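Local structure of aspartate aminotransferase (Thermotoga maritima, 1O4S) at residues E346-A351 against E383-S388; F331-R334 against K339-E342; V64-K69 against A283-L288; V105-A110 against K270-T275. The protein catalyses the reversible, pyridoxal-phosphate-dependent transfer of an amino group from L-aspartate to 2-oxoglutarate, giving oxaloacetate and L-glutamate. All blocks are in the same frame, centred on the assembly; numbering follows the deposited sequence.

Contact 1: E346-A351 against E383-S388; sequences EEKKVA and EDFLNS
Lys348 lies against Phe385 where the end of helix 337-348 meets the end of helix 372-386. Both helices belong to the part of this class I aminotransferase that is built around the small four-stranded sheet. The contact is at the surface, far from the cofactor. Its apolar part is the butylene chain of Lys348. The CG of Lys348 sits 3.9 Å from CB of Phe385, oblique to the ring. The chain bends at its second torsion (chi2 -52°), and the outer half then runs on extended toward Asp384. A second element is the carboxylate of Glu347. Its OE1 stands at the edge of the Phe385 ring, near the ring plane, 3.8 Å from CE1. The carboxylate and ring planes are 61° apart. An oxygen at the rim faces the weakly positive ring hydrogens, so this approach is probably mildly favourable. Phe385 also packs edge-to-face with Phe340, which ties the ring to the more buried side of helix 337-348. Within 346-351 the chain turns out of its helix at Lys349, which has positive phi. The ammonium of Lys349 folds back there and donates to O of Glu346 at 2.8 Å. The last element is a bridged pair of charges. NZ of Lys348 comes 3.6 Å from CB of Asp384. NZ of Lys348 and OD2 of Asp384 are 4.4 Å apart, too far for a salt bridge. One water fills the gap: it accepts from NZ of Lys348 and donates to OD2 of Asp384, at 2.8 Å each.

Contact 2: F331-R334 against K339-E342; sequences FKVR and KFCE
A strand-to-helix connection holds this contact: strand 328-332 leaves the four-stranded sheet, and helix 337-348 folds back so that Phe340 meets Val333 and Phe331. All three are buried, and the contact is purely apolar. Val333 carries most of it. Its CG1 methyl sits over one face of the Phe340 ring, almost above the centre. The distance from CG1 of Val333 to the ring centroid of Phe340 is 3.5 Å, only 9° off the ring normal. This is a CH-pi contact. The methyl is nearly equidistant from the ring carbons, from 3.5 Å at CE1 of Phe340 to 3.9 Å at CD2 of Phe340. CB of Val333 adds a second touch, 3.6 Å from CD1 of Phe340. The ring can reach this methyl because CG of Phe340 is anti to its own backbone N (chi1 -175°), which carries the ring off the helix. Phe331 makes a looser approach. Its CE2 is 4.4 Å from CZ of Phe340, and that CZ lies near the plane of the Phe331 ring, at its edge. Replacing Phe340 with alanine would probably leave the CG1 methyl of Val333 without the ring face it rests on and open a gap between helix 337-348 and the segment just after strand 328-332. Helix 372-386 also packs on Phe340. On the sheet side, Phe331 and Val333 pack on Val364 of strand 363-367, the strand next to 328-332, and Phe331 reaches Leu352 of strand 350-354.

Contact 3: V64-K69 against A283-L288; sequences VRFLQK and AQYAAL
Phe66 and Tyr285 turn their rings out from their own helices into the space between, so that the faces meet. Different first torsions do this: in Phe66 CG is anti to the backbone N (chi1 177°), whereas in Tyr285 CG is anti to the carbonyl carbon (chi1 -74°). The rings meet as an offset stack. Their centroids are 4.5 Å apart and their planes are inclined by 25°, so they are tilted rather than strictly parallel. The overlap is partial. CD1 of Tyr285 lies 3.6 Å above the plane of the Phe66 ring, displaced toward its rim. The closest pair is CE1 of Phe66 and CE1 of Tyr285, at 3.5 Å. Only the CD1 and CE1 side of the tyrosine ring, with CG behind it, comes close to the phenylalanine. Both residues are partly exposed, so the stack lies at the surface. It joins helix 57-68 to helix 281-290. Phe66 also packs on Thr281 and Val282, one turn back on the same partner helix, and Tyr285 touches Ile80. On helix 57-68, Val64 packs on Leu67, and Leu67 on Trp253, of the second subunit, which places the helix at the dimer interface.

Contact 4: V105-A110 against K270-T275; sequences VVTNGA and KIQSHT. With PLP (pyridoxal-5'-phosphate), chain M.
Gln272 reaches from helix 270-275 to strand 105-107 and makes every contact across the two segments. The strand edges the large seven-stranded sheet of the PLP-dependent aminotransferase fold, and the short axes approach to 9.5 Å. The tight part is around the amide of Gln272. Its CG is anti to the backbone N (chi1 -176°), and a bend at chi2 brings the amide up to Val106 and Thr107. OE1 of Gln272 touches the CG2 methyl of Thr107 at 3.5 Å. CD of Gln272 rests 3.7 Å from O of Val106. The looser contacts lie at the two ends. CG1 of Val105 is 4.3 Å from CB of Gln272. ND2 of Asn108 is 3.9 Å from NE2 of Gln272, with the amide planes 38° apart. Even this looser side is buried, and Asn108 packs on Asn108 of the second subunit. The amide's hydrogen bonds go elsewhere: OE1 of Gln272 accepts from Asn116, and NE2 donates to Gln112 and to O of Ser277. Gln112 also accepts from ND2 of Asn108. A leucine at Gln272 would probably leave Asn116 and the carbonyl of Ser277 without their partner in a buried place. At the end of the strand, OG1 of Thr107 donates to O of Gly109 at 2.7 Å, from above the carbonyl plane. Backbone N of Ala110 then donates to O2P of PLP at 2.8 Å (142° at the hydrogen). Gly109 has positive phi, and a CB there would run into the phosphate. The buried amides are consistent with a held strand end, beyond which the turn offers a backbone N-H to the phosphate.

Contacts 2 and 4 are buried, whereas contacts 1 and 3 lie at the surface. Contacts 1 and 2 share helix 337-348 and reach the same four-stranded sheet. They touch through packing of the helix 372-386 end on helix 337-348. Their chemistry follows depth: apolar inside, charged groups and a bridging water outside. Contact 4 lies across the chain's centre from contacts 1 and 2, and contact 3 lies on the same side as contact 4. The centres of contacts 3 and 4 are about 19 Å apart, and they use the successive helices 281-290 and 262-275. Both touch the second subunit. Contact 3 is an aromatic stack between helices. Contact 4 relies on a buried amide, and it alone reaches the cofactor.

Contact 1: E346-A351 against E383-S388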
# COMPACT_ATOMS: atom_id res chain seq x y z
N GLU B 346 33.85 -9.56 -0.74
CA GLU B 346 34.52 -10.56 0.09
C GLU B 346 35.97 -10.14 0.38
O GLU B 346 36.46 -10.40 1.47
CB GLU B 346 34.39 -11.97 -0.51
CG GLU B 346 35.44 -12.36 -1.57
CD GLU B 346 35.06 -13.56 -2.50
OE1 GLU B 346 35.88 -13.88 -3.40
OE2 GLU B 346 33.95 -14.17 -2.36
N GLU B 347 36.64 -9.45 -0.54
CA GLU B 347 38.07 -9.15 -0.41
C GLU B 347 38.31 -7.76 0.24
O GLU B 347 39.23 -7.60 1.05
CB GLU B 347 38.79 -9.25 -1.77
CG GLU B 347 38.70 -10.64 -2.44
CD GLU B 347 39.34 -10.73 -3.84
OE1 GLU B 347 40.18 -9.86 -4.18
OE2 GLU B 347 39.01 -11.69 -4.60
N LYS B 348 37.51 -6.78 -0.16
CA LYS B 348 37.69 -5.38 0.24
C LYS B 348 36.59 -4.88 1.17
O LYS B 348 36.71 -3.79 1.71
CB LYS B 348 37.75 -4.45 -0.98
CG LYS B 348 38.99 -4.61 -1.89
CD LYS B 348 40.31 -4.54 -1.13
CE LYS B 348 41.47 -4.70 -2.06
NZ LYS B 348 42.76 -4.45 -1.38
N LYS B 349 35.54 -5.68 1.37
CA LYS B 349 34.39 -5.33 2.21
C LYS B 349 33.80 -3.98 1.79
O LYS B 349 33.44 -3.14 2.64
CB LYS B 349 34.72 -5.39 3.70
CG LYS B 349 35.84 -6.36 4.11
CD LYS B 349 35.41 -7.80 4.15
CE LYS B 349 36.53 -8.68 4.71
NZ LYS B 349 37.53 -9.15 3.70
N VAL B 350 33.70 -3.80 0.47
CA VAL B 350 32.90 -2.74 -0.14
C VAL B 350 31.76 -3.35 -0.92
O VAL B 350 31.96 -4.24 -1.77
CB VAL B 350 33.72 -1.83 -1.08
CG1 VAL B 350 32.84 -0.71 -1.65
CG2 VAL B 350 34.94 -1.28 -0.36
N ALA B 351 30.56 -2.86 -0.64
CA ALA B 351 29.33 -3.30 -1.29
C ALA B 351 28.83 -2.35 -2.39
O ALA B 351 28.49 -1.19 -2.14
CB ALA B 351 28.26 -3.54 -0.26
N GLU B 383 40.40 1.09 -5.68
CA GLU B 383 41.57 1.40 -6.52
C GLU B 383 42.63 0.29 -6.40
O GLU B 383 43.23 -0.15 -7.39
CB GLU B 383 42.16 2.77 -6.15
CG GLU B 383 43.34 3.25 -7.00
CD GLU B 383 43.82 4.67 -6.68
OE1 GLU B 383 43.24 5.37 -5.81
OE2 GLU B 383 44.80 5.12 -7.31
N ASP B 384 42.82 -0.17 -5.16
CA ASP B 384 43.65 -1.34 -4.87
C ASP B 384 43.15 -2.62 -5.56
O ASP B 384 43.95 -3.45 -6.04
CB ASP B 384 43.72 -1.56 -3.36
CG ASP B 384 44.70 -0.60 -2.67
OD1 ASP B 384 45.28 0.29 -3.35
OD2 ASP B 384 44.96 -0.69 -1.44
N PHE B 385 41.83 -2.78 -5.59
CA PHE B 385 41.19 -3.95 -6.15
C PHE B 385 41.34 -3.93 -7.68
O PHE B 385 41.61 -4.97 -8.31
CB PHE B 385 39.73 -3.96 -5.71
CG PHE B 385 38.92 -5.08 -6.27
CD1 PHE B 385 38.95 -6.33 -5.67
CD2 PHE B 385 38.11 -4.88 -7.37
CE1 PHE B 385 38.18 -7.36 -6.16
CE2 PHE B 385 37.35 -5.92 -7.88
CZ PHE B 385 37.39 -7.17 -7.27
N LEU B 386 41.20 -2.74 -8.26
CA LEU B 386 41.35 -2.58 -9.69
C LEU B 386 42.79 -2.85 -10.17
O LEU B 386 42.99 -3.20 -11.34
CB LEU B 386 40.90 -1.19 -10.13
CG LEU B 386 39.40 -0.89 -10.02
CD1 LEU B 386 39.06 0.39 -10.77
CD2 LEU B 386 38.55 -2.06 -10.52
N ASN B 387 43.78 -2.68 -9.28
CA ASN B 387 45.18 -2.92 -9.62
C ASN B 387 45.70 -4.15 -8.87
O ASN B 387 46.86 -4.18 -8.47
CB ASN B 387 46.05 -1.69 -9.27
CG ASN B 387 45.53 -0.39 -9.88
OD1 ASN B 387 45.17 -0.33 -11.06
ND2 ASN B 387 45.50 0.66 -9.07
N SER B 388 44.83 -5.15 -8.69
CA SER B 388 45.10 -6.41 -7.96
C SER B 388 46.20 -6.31 -6.89
O SER B 388 46.03 -5.62 -5.88
CB SER B 388 45.44 -7.55 -8.95
OG SER B 388 44.28 -8.03 -9.64
O HOH W 1 42.82 -1.95 -0.05

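Contact 2: F331-R334 against K339-E342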
# COMPACT_ATOMS: atom_id res chain seq x y z
N PHE B 331 29.35 2.84 -13.08
CA PHE B 331 30.62 2.73 -13.81
C PHE B 331 30.86 1.38 -14.46
O PHE B 331 30.18 0.41 -14.15
CB PHE B 331 31.82 3.23 -12.98
CG PHE B 331 32.18 2.37 -11.77
CD1 PHE B 331 31.67 2.68 -10.51
CD2 PHE B 331 33.12 1.36 -11.87
CE1 PHE B 331 32.06 1.94 -9.37
CE2 PHE B 331 33.51 0.60 -10.75
CZ PHE B 331 32.98 0.90 -9.49
N LYS B 332 31.82 1.36 -15.38
CA LYS B 332 32.10 0.20 -16.23
C LYS B 332 33.15 -0.69 -15.56
O LYS B 332 34.18 -0.21 -15.07
CB LYS B 332 32.58 0.69 -17.59
CG LYS B 332 32.70 -0.38 -18.69
CD LYS B 332 31.48 -0.45 -19.63
CE LYS B 332 31.62 -1.62 -20.62
NZ LYS B 332 31.12 -2.92 -20.05
N VAL B 333 32.85 -1.98 -15.50
CA VAL B 333 33.76 -2.97 -14.95
C VAL B 333 34.15 -3.98 -16.04
O VAL B 333 33.40 -4.19 -17.00
CB VAL B 333 33.15 -3.69 -13.70
CG1 VAL B 333 32.96 -2.70 -12.55
CG2 VAL B 333 31.83 -4.40 -14.03
N ARG B 334 35.33 -4.58 -15.91
CA ARG B 334 35.73 -5.66 -16.80
C ARG B 334 35.04 -6.94 -16.34
O ARG B 334 34.78 -7.13 -15.15
CB ARG B 334 37.25 -5.84 -16.81
N LYS B 339 30.05 -11.01 -10.38
CA LYS B 339 31.28 -11.50 -9.79
C LYS B 339 32.17 -10.35 -9.30
O LYS B 339 32.80 -10.46 -8.26
CB LYS B 339 32.07 -12.38 -10.78
CG LYS B 339 31.31 -13.63 -11.27
CD LYS B 339 32.24 -14.54 -12.15
CE LYS B 339 31.51 -15.67 -12.93
NZ LYS B 339 32.50 -16.56 -13.68
N PHE B 340 32.22 -9.26 -10.06
CA PHE B 340 32.95 -8.07 -9.62
C PHE B 340 32.52 -7.66 -8.20
O PHE B 340 33.36 -7.37 -7.35
CB PHE B 340 32.73 -6.90 -10.59
CG PHE B 340 33.57 -5.66 -10.26
CD1 PHE B 340 34.73 -5.39 -10.96
CD2 PHE B 340 33.17 -4.78 -9.25
CE1 PHE B 340 35.51 -4.26 -10.67
CE2 PHE B 340 33.94 -3.64 -8.95
CZ PHE B 340 35.10 -3.37 -9.67
N CYS B 341 31.21 -7.65 -7.96
CA CYS B 341 30.66 -7.17 -6.70
C CYS B 341 30.83 -8.19 -5.58
O CYS B 341 31.00 -7.80 -4.42
CB CYS B 341 29.19 -6.84 -6.85
SG CYS B 341 28.92 -5.40 -7.88
N GLU B 342 30.77 -9.48 -5.93
CA GLU B 342 30.95 -10.57 -4.96
C GLU B 342 32.37 -10.53 -4.40
O GLU B 342 32.58 -10.66 -3.20
CB GLU B 342 30.69 -11.95 -5.61
CG GLU B 342 29.20 -12.29 -5.75
CD GLU B 342 28.93 -13.63 -6.45
OE1 GLU B 342 29.88 -14.29 -6.95
OE2 GLU B 342 27.73 -14.04 -6.50

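Contact 3: V64-K69 against A283-L288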
# COMPACT_ATOMS: atom_id res chain seq x y z
N VAL B 64 5.15 14.87 15.89
CA VAL B 64 5.01 14.64 17.33
C VAL B 64 3.84 15.44 17.89
O VAL B 64 3.05 14.94 18.69
CB VAL B 64 6.31 14.99 18.12
CG1 VAL B 64 6.09 15.00 19.61
CG2 VAL B 64 7.43 14.06 17.76
N ARG B 65 3.73 16.69 17.47
CA ARG B 65 2.63 17.53 17.90
C ARG B 65 1.28 16.94 17.51
O ARG B 65 0.39 16.84 18.35
CB ARG B 65 2.82 18.89 17.28
CG ARG B 65 1.77 19.92 17.55
CD ARG B 65 2.02 21.19 16.67
NE ARG B 65 0.80 21.78 16.12
CZ ARG B 65 -0.06 21.20 15.27
NH1 ARG B 65 0.10 19.94 14.82
NH2 ARG B 65 -1.13 21.90 14.87
N PHE B 66 1.15 16.53 16.24
CA PHE B 66 -0.04 15.81 15.78
C PHE B 66 -0.32 14.54 16.61
O PHE B 66 -1.45 14.31 17.07
CB PHE B 66 0.10 15.41 14.31
CG PHE B 66 -1.05 14.60 13.82
CD1 PHE B 66 -2.29 15.19 13.65
CD2 PHE B 66 -0.93 13.24 13.57
CE1 PHE B 66 -3.40 14.43 13.22
CE2 PHE B 66 -2.05 12.51 13.14
CZ PHE B 66 -3.28 13.13 12.97
N LEU B 67 0.73 13.75 16.78
CA LEU B 67 0.67 12.49 17.53
C LEU B 67 0.16 12.63 18.94
O LEU B 67 -0.61 11.79 19.43
CB LEU B 67 2.05 11.86 17.64
CG LEU B 67 2.29 10.68 16.78
CD1 LEU B 67 3.70 10.17 16.95
CD2 LEU B 67 1.27 9.61 17.15
N GLN B 68 0.60 13.67 19.62
CA GLN B 68 0.32 13.81 21.03
C GLN B 68 -1.16 14.07 21.32
O GLN B 68 -1.63 13.84 22.43
CB GLN B 68 1.27 14.86 21.66
CG GLN B 68 2.68 14.23 21.78
CD GLN B 68 3.76 15.15 22.32
OE1 GLN B 68 3.75 16.35 22.04
NE2 GLN B 68 4.70 14.58 23.08
N LYS B 69 -1.89 14.50 20.30
CA LYS B 69 -3.34 14.63 20.40
C LYS B 69 -4.03 13.23 20.39
O LYS B 69 -5.17 13.12 20.79
CB LYS B 69 -3.85 15.52 19.27
CG LYS B 69 -3.21 16.94 19.29
CD LYS B 69 -3.64 17.81 18.12
CE LYS B 69 -3.14 19.25 18.26
NZ LYS B 69 -3.89 20.24 17.38
N ALA B 283 2.05 10.55 8.77
CA ALA B 283 2.85 10.80 7.59
C ALA B 283 2.27 11.97 6.75
O ALA B 283 3.00 12.79 6.21
CB ALA B 283 2.96 9.52 6.72
N GLN B 284 0.97 12.03 6.62
CA GLN B 284 0.34 13.10 5.88
C GLN B 284 0.66 14.42 6.50
O GLN B 284 1.04 15.34 5.78
CB GLN B 284 -1.14 12.90 5.73
CG GLN B 284 -1.47 11.66 4.96
CD GLN B 284 -2.93 11.57 4.55
OE1 GLN B 284 -3.42 12.43 3.85
NE2 GLN B 284 -3.59 10.51 4.94
N TYR B 285 0.54 14.53 7.81
CA TYR B 285 0.90 15.78 8.47
C TYR B 285 2.38 16.09 8.42
O TYR B 285 2.77 17.26 8.26
CB TYR B 285 0.32 15.87 9.89
CG TYR B 285 -1.18 16.13 9.79
CD1 TYR B 285 -2.09 15.10 9.92
CD2 TYR B 285 -1.66 17.40 9.50
CE1 TYR B 285 -3.44 15.32 9.80
CE2 TYR B 285 -3.02 17.63 9.38
CZ TYR B 285 -3.90 16.57 9.54
OH TYR B 285 -5.23 16.77 9.44
N ALA B 286 3.20 15.05 8.49
CA ALA B 286 4.64 15.23 8.34
C ALA B 286 4.97 15.83 6.93
O ALA B 286 5.73 16.77 6.81
CB ALA B 286 5.35 13.92 8.55
N ALA B 287 4.36 15.28 5.88
CA ALA B 287 4.57 15.73 4.52
C ALA B 287 4.07 17.16 4.27
O ALA B 287 4.69 17.95 3.59
CB ALA B 287 3.92 14.73 3.53
N LEU B 288 2.96 17.51 4.89
CA LEU B 288 2.42 18.85 4.75
C LEU B 288 3.45 19.86 5.28
O LEU B 288 3.72 20.87 4.63
CB LEU B 288 1.05 18.92 5.45
CG LEU B 288 0.29 20.23 5.49
CD1 LEU B 288 -0.06 20.72 4.08
CD2 LEU B 288 -0.97 20.02 6.31

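Contact 4: V105-A110 against K270-T275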
# COMPACT_ATOMS: atom_id res chain seq x y z
N VAL B 105 -3.11 12.62 -6.08
CA VAL B 105 -3.41 11.53 -5.18
C VAL B 105 -2.16 11.25 -4.37
O VAL B 105 -1.08 11.11 -4.92
CB VAL B 105 -3.82 10.22 -5.93
CG1 VAL B 105 -4.33 9.21 -4.97
CG2 VAL B 105 -4.87 10.51 -7.00
N VAL B 106 -2.33 11.16 -3.07
CA VAL B 106 -1.26 10.92 -2.14
C VAL B 106 -1.21 9.41 -1.92
O VAL B 106 -2.24 8.78 -1.71
CB VAL B 106 -1.52 11.69 -0.83
CG1 VAL B 106 -0.50 11.28 0.26
CG2 VAL B 106 -1.50 13.20 -1.10
N THR B 107 -0.00 8.86 -2.00
CA THR B 107 0.26 7.43 -2.02
C THR B 107 1.40 7.05 -1.09
O THR B 107 2.16 7.88 -0.61
CB THR B 107 0.68 7.04 -3.47
OG1 THR B 107 1.89 7.74 -3.83
CG2 THR B 107 -0.38 7.46 -4.55
N ASN B 108 1.54 5.76 -0.85
CA ASN B 108 2.60 5.22 -0.01
C ASN B 108 3.90 5.16 -0.81
O ASN B 108 4.23 4.14 -1.43
CB ASN B 108 2.24 3.81 0.48
CG ASN B 108 1.16 3.82 1.55
OD1 ASN B 108 1.42 4.23 2.65
ND2 ASN B 108 -0.04 3.32 1.22
N GLY B 109 4.66 6.22 -0.70
CA GLY B 109 5.79 6.50 -1.56
C GLY B 109 5.39 6.75 -3.00
O GLY B 109 4.23 6.53 -3.43
N ALA B 110 6.36 7.24 -3.76
CA ALA B 110 6.29 7.21 -5.22
C ALA B 110 6.08 5.78 -5.76
O ALA B 110 5.54 5.60 -6.84
CB ALA B 110 7.58 7.83 -5.83
N LYS B 270 -9.39 5.51 -6.91
CA LYS B 270 -10.12 4.27 -6.72
C LYS B 270 -9.17 3.13 -6.41
O LYS B 270 -9.43 2.42 -5.49
CB LYS B 270 -10.96 3.95 -7.96
CG LYS B 270 -12.14 4.86 -8.15
CD LYS B 270 -12.87 4.53 -9.46
CE LYS B 270 -13.95 5.57 -9.77
NZ LYS B 270 -14.19 5.72 -11.24
N ILE B 271 -8.07 2.98 -7.14
CA ILE B 271 -7.07 1.98 -6.82
C ILE B 271 -6.58 2.15 -5.36
O ILE B 271 -6.54 1.19 -4.61
CB ILE B 271 -5.82 2.03 -7.78
CG1 ILE B 271 -6.19 1.98 -9.28
CG2 ILE B 271 -4.87 0.84 -7.47
CD1 ILE B 271 -6.94 0.76 -9.66
N GLN B 272 -6.21 3.39 -5.01
CA GLN B 272 -5.63 3.71 -3.70
C GLN B 272 -6.61 3.32 -2.64
O GLN B 272 -6.25 2.67 -1.66
CB GLN B 272 -5.32 5.23 -3.61
CG GLN B 272 -4.62 5.68 -2.29
CD GLN B 272 -3.20 5.21 -2.17
OE1 GLN B 272 -2.52 5.02 -3.15
NE2 GLN B 272 -2.73 5.08 -0.94
N SER B 273 -7.86 3.66 -2.88
CA SER B 273 -8.90 3.48 -1.91
C SER B 273 -9.15 1.99 -1.58
O SER B 273 -9.35 1.62 -0.41
CB SER B 273 -10.19 4.13 -2.41
OG SER B 273 -11.24 3.86 -1.54
N HIS B 274 -9.17 1.14 -2.61
CA HIS B 274 -9.53 -0.25 -2.40
C HIS B 274 -8.35 -1.12 -2.01
O HIS B 274 -8.56 -2.22 -1.51
CB HIS B 274 -10.22 -0.80 -3.64
CG HIS B 274 -11.52 -0.12 -3.94
ND1 HIS B 274 -12.56 -0.11 -3.03
CD2 HIS B 274 -11.94 0.58 -5.02
CE1 HIS B 274 -13.57 0.57 -3.54
NE2 HIS B 274 -13.21 1.02 -4.73
N THR B 275 -7.13 -0.64 -2.24
CA THR B 275 -5.93 -1.44 -2.00
C THR B 275 -5.35 -1.24 -0.60
O THR B 275 -5.20 -2.20 0.12
CB THR B 275 -4.84 -1.23 -3.08
OG1 THR B 275 -4.51 0.16 -3.22
CG2 THR B 275 -5.33 -1.71 -4.47
N1 PLP M . 11.81 5.72 -8.36
C2 PLP M . 13.17 5.53 -8.22
C2A PLP M . 13.93 5.34 -9.50
C3 PLP M . 13.77 5.50 -6.96
O3 PLP M . 14.99 5.34 -6.85
C4 PLP M . 13.00 5.71 -5.80
C4A PLP M . 13.67 5.70 -4.41
C5 PLP M . 11.61 5.92 -6.00
C6 PLP M . 11.05 5.91 -7.27
C5A PLP M . 10.59 6.17 -4.91
O4P PLP M . 10.55 5.47 -3.68
P PLP M . 9.50 5.84 -2.53
O1P PLP M . 10.33 5.65 -1.32
O2P PLP M . 8.99 7.21 -2.73
O3P PLP M . 8.52 4.75 -2.74